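Local coordinates for periplasmic protein TorT (Vibrio parahaemolyticus, PDB 3O1I), which probably acts as the periplasmic ligand-binding protein that detects trimethylamine N-oxide and passes the signal to its partner sensor kinase, at residues D[87-95]-D[105-113]. Numbering follows the deposited sequence.
Sequences NTPVFATVN and TLLKGEVGV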
loop_
_atom_site.group_PDB
_atom_site.type_symbol
_atom_site.label_atom_id
_atom_site.label_comp_id
_atom_site.label_asym_id
_atom_site.label_seq_id
_atom_site.Cartn_x
_atom_site.Cartn_y
_atom_site.Cartn_z
ATOM N N ASN D 87 -15.771 -24.801 -30.437
ATOM C CA ASN D 87 -17.040 -24.736 -31.161
ATOM C C ASN D 87 -18.047 -23.883 -30.439
ATOM O O ASN D 87 -19.128 -23.625 -30.964
ATOM C CB ASN D 87 -17.659 -26.129 -31.342
ATOM C CG ASN D 87 -18.351 -26.653 -30.074
ATOM O OD1 ASN D 87 -17.723 -26.809 -29.021
ATOM N ND2 ASN D 87 -19.649 -26.937 -30.185
ATOM N N THR D 88 -17.703 -23.454 -29.232
ATOM C CA THR D 88 -18.621 -22.654 -28.451
ATOM C C THR D 88 -19.069 -21.399 -29.188
ATOM O O THR D 88 -18.254 -20.674 -29.765
ATOM C CB THR D 88 -18.000 -22.254 -27.114
ATOM O OG1 THR D 88 -17.392 -23.402 -26.511
ATOM C CG2 THR D 88 -19.071 -21.714 -26.176
ATOM N N PRO D 89 -20.390 -21.150 -29.201
ATOM C CA PRO D 89 -21.002 -19.991 -29.850
ATOM C C PRO D 89 -20.911 -18.817 -28.890
ATOM O O PRO D 89 -21.353 -18.913 -27.741
ATOM C CB PRO D 89 -22.438 -20.446 -30.062
ATOM C CG PRO D 89 -22.693 -21.267 -28.834
ATOM C CD PRO D 89 -21.427 -22.088 -28.726
ATOM N N VAL D 90 -20.329 -17.718 -29.356
ATOM C CA VAL D 90 -20.173 -16.539 -28.517
ATOM C C VAL D 90 -21.252 -15.500 -28.790
ATOM O O VAL D 90 -21.757 -15.383 -29.907
ATOM C CB VAL D 90 -18.787 -15.880 -28.722
ATOM C CG1 VAL D 90 -17.688 -16.905 -28.521
ATOM C CG2 VAL D 90 -18.697 -15.274 -30.105
ATOM N N PHE D 91 -21.604 -14.758 -27.747
ATOM C CA PHE D 91 -22.606 -13.705 -27.832
ATOM C C PHE D 91 -21.998 -12.420 -27.269
ATOM O O PHE D 91 -21.751 -12.335 -26.063
ATOM C CB PHE D 91 -23.854 -14.064 -27.005
ATOM C CG PHE D 91 -24.749 -15.085 -27.647
ATOM C CD1 PHE D 91 -24.480 -16.445 -27.535
ATOM C CD2 PHE D 91 -25.872 -14.682 -28.369
ATOM C CE1 PHE D 91 -25.313 -17.388 -28.132
ATOM C CE2 PHE D 91 -26.708 -15.617 -28.969
ATOM C CZ PHE D 91 -26.427 -16.972 -28.849
ATOM N N ALA D 92 -21.746 -11.431 -28.128
ATOM C CA ALA D 92 -21.189 -10.160 -27.670
ATOM C C ALA D 92 -22.231 -9.517 -26.748
ATOM O O ALA D 92 -23.401 -9.432 -27.106
ATOM C CB ALA D 92 -20.883 -9.252 -28.860
ATOM N N THR D 93 -21.808 -9.071 -25.564
ATOM C CA THR D 93 -22.734 -8.477 -24.603
ATOM C C THR D 93 -22.836 -6.968 -24.616
ATOM O O THR D 93 -23.941 -6.434 -24.536
ATOM C CB THR D 93 -22.393 -8.849 -23.156
ATOM O OG1 THR D 93 -22.028 -10.230 -23.088
ATOM C CG2 THR D 93 -23.604 -8.592 -22.245
ATOM N N VAL D 94 -21.706 -6.267 -24.684
ATOM C CA VAL D 94 -21.772 -4.812 -24.674
ATOM C C VAL D 94 -20.738 -4.158 -25.542
ATOM O O VAL D 94 -20.872 -2.997 -25.888
ATOM C CB VAL D 94 -21.621 -4.250 -23.249
ATOM C CG1 VAL D 94 -21.614 -2.747 -23.285
ATOM C CG2 VAL D 94 -22.754 -4.735 -22.373
ATOM N N ASN D 95 -19.708 -4.895 -25.915
ATOM C CA ASN D 95 -18.680 -4.283 -26.736
ATOM C C ASN D 95 -18.491 -4.933 -28.099
ATOM O O ASN D 95 -18.802 -6.107 -28.307
ATOM C CB ASN D 95 -17.359 -4.246 -25.952
ATOM C CG ASN D 95 -17.490 -3.483 -24.636
ATOM O OD1 ASN D 95 -17.544 -2.258 -24.627
ATOM N ND2 ASN D 95 -17.572 -4.211 -23.522
ATOM N N THR D 105 -17.307 -17.295 -37.429
ATOM C CA THR D 105 -18.132 -18.494 -37.494
ATOM C C THR D 105 -18.667 -18.907 -36.124
ATOM O O THR D 105 -19.480 -19.829 -36.012
ATOM C CB THR D 105 -17.313 -19.656 -38.066
ATOM O OG1 THR D 105 -16.600 -19.204 -39.224
ATOM C CG2 THR D 105 -18.225 -20.814 -38.449
ATOM N N LEU D 106 -18.210 -18.214 -35.088
ATOM C CA LEU D 106 -18.609 -18.519 -33.724
ATOM C C LEU D 106 -19.730 -17.619 -33.214
ATOM O O LEU D 106 -20.620 -18.066 -32.485
ATOM C CB LEU D 106 -17.385 -18.394 -32.816
ATOM C CG LEU D 106 -16.191 -19.253 -33.247
ATOM C CD1 LEU D 106 -14.909 -18.651 -32.713
ATOM C CD2 LEU D 106 -16.377 -20.683 -32.762
ATOM N N LEU D 107 -19.679 -16.349 -33.603
ATOM C CA LEU D 107 -20.672 -15.371 -33.181
ATOM C C LEU D 107 -22.042 -15.740 -33.728
ATOM O O LEU D 107 -22.227 -15.854 -34.937
ATOM C CB LEU D 107 -20.255 -13.977 -33.657
ATOM C CG LEU D 107 -21.117 -12.772 -33.269
ATOM C CD1 LEU D 107 -21.513 -12.846 -31.802
ATOM C CD2 LEU D 107 -20.335 -11.496 -33.569
ATOM N N LYS D 108 -23.000 -15.931 -32.828
ATOM C CA LYS D 108 -24.350 -16.310 -33.223
ATOM C C LYS D 108 -25.351 -15.190 -32.960
ATOM O O LYS D 108 -26.423 -15.140 -33.570
ATOM C CB LYS D 108 -24.773 -17.571 -32.462
ATOM C CG LYS D 108 -23.778 -18.731 -32.555
ATOM C CD LYS D 108 -23.483 -19.125 -34.003
ATOM C CE LYS D 108 -22.396 -20.190 -34.082
ATOM N NZ LYS D 108 -21.916 -20.407 -35.476
ATOM N N GLY D 109 -24.987 -14.300 -32.043
ATOM C CA GLY D 109 -25.838 -13.176 -31.685
ATOM C C GLY D 109 -25.038 -12.119 -30.938
ATOM O O GLY D 109 -24.059 -12.446 -30.262
ATOM N N GLU D 110 -25.438 -10.855 -31.051
ATOM C CA GLU D 110 -24.720 -9.782 -30.375
ATOM C C GLU D 110 -25.565 -8.559 -30.083
ATOM O O GLU D 110 -26.210 -8.019 -30.975
ATOM C CB GLU D 110 -23.496 -9.363 -31.195
ATOM C CG GLU D 110 -23.718 -9.345 -32.686
ATOM C CD GLU D 110 -22.774 -8.402 -33.390
ATOM O OE1 GLU D 110 -23.020 -7.181 -33.336
ATOM O OE2 GLU D 110 -21.781 -8.868 -33.985
ATOM N N VAL D 111 -25.554 -8.133 -28.822
ATOM C CA VAL D 111 -26.286 -6.952 -28.396
ATOM C C VAL D 111 -25.274 -5.817 -28.318
ATOM O O VAL D 111 -24.077 -6.058 -28.199
ATOM C CB VAL D 111 -26.970 -7.168 -27.016
ATOM C CG1 VAL D 111 -26.533 -8.478 -26.421
ATOM C CG2 VAL D 111 -26.652 -6.016 -26.065
ATOM N N GLY D 112 -25.748 -4.582 -28.405
ATOM C CA GLY D 112 -24.835 -3.459 -28.350
ATOM C C GLY D 112 -25.420 -2.198 -28.945
ATOM O O GLY D 112 -25.849 -2.172 -30.098
ATOM N N VAL D 113 -25.419 -1.142 -28.149
ATOM C CA VAL D 113 -25.951 0.146 -28.562
ATOM C C VAL D 113 -24.901 1.059 -29.191
ATOM O O VAL D 113 -23.903 1.378 -28.562
ATOM C CB VAL D 113 -26.551 0.869 -27.352
ATOM C CG1 VAL D 113 -27.013 2.254 -27.743
ATOM C CG2 VAL D 113 -27.692 0.042 -26.780
#
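The carbonyl oxygen of Ala-92 takes the backbone N-H of Val-111, with 3.0 Å between Ala-92 O and Val-111 N, and the bond is nearly straight. Two residues earlier, Val-90 O receives the N-H of Lys-108, with 3.2 Å from Lys-108 N to Val-90 O. Val-90 N reaches Leu-106 O at 3.2 Å, while the bond from Ala-92 N to Gly-109 O is weak. The ladder of two short parallel strands, 90-92 and 107-110, is therefore uneven, and the axes of the two make an angle of 26°.

On one face, Val-90 lays CG2 over the backbone of Leu-107. Leu-107 holds CG anti to its own N (chi1 -177°), which together with chi2 (44°) brings CD1 beside Val-90 O and 4.1 Å from Val-90 CG2. Farther along, CB of Ala-92 rests on CB of Glu-110 at 3.5 Å, and the carboxylate extends off in another direction.

On the opposite face, where Phe-91 lies, its ring meets Gly-109 obliquely through CD2 and CE2, with Phe-91 CD2 3.6 Å from Gly-109 CA, and its CZ meets Lys-108 CB at 4.0 Å. The lysine chain bends at chi2, passes CG against Pro-89 CB, and gives NZ to Thr-105 O. Helix 249-263 packs on this face, with Gln-259 and Ala-260 against Phe-91 and Tyr-263 against Lys-108.

Strand 66-69 continues the sheet beyond 90-92, whereas 107-110 is its outermost strand within this chain. Two neighbouring parallel strands joined by a loop without a helix thus complete the five-stranded 2-1-3-4-5 sheet of the N-terminal lobe in a type I periplasmic binding protein fold.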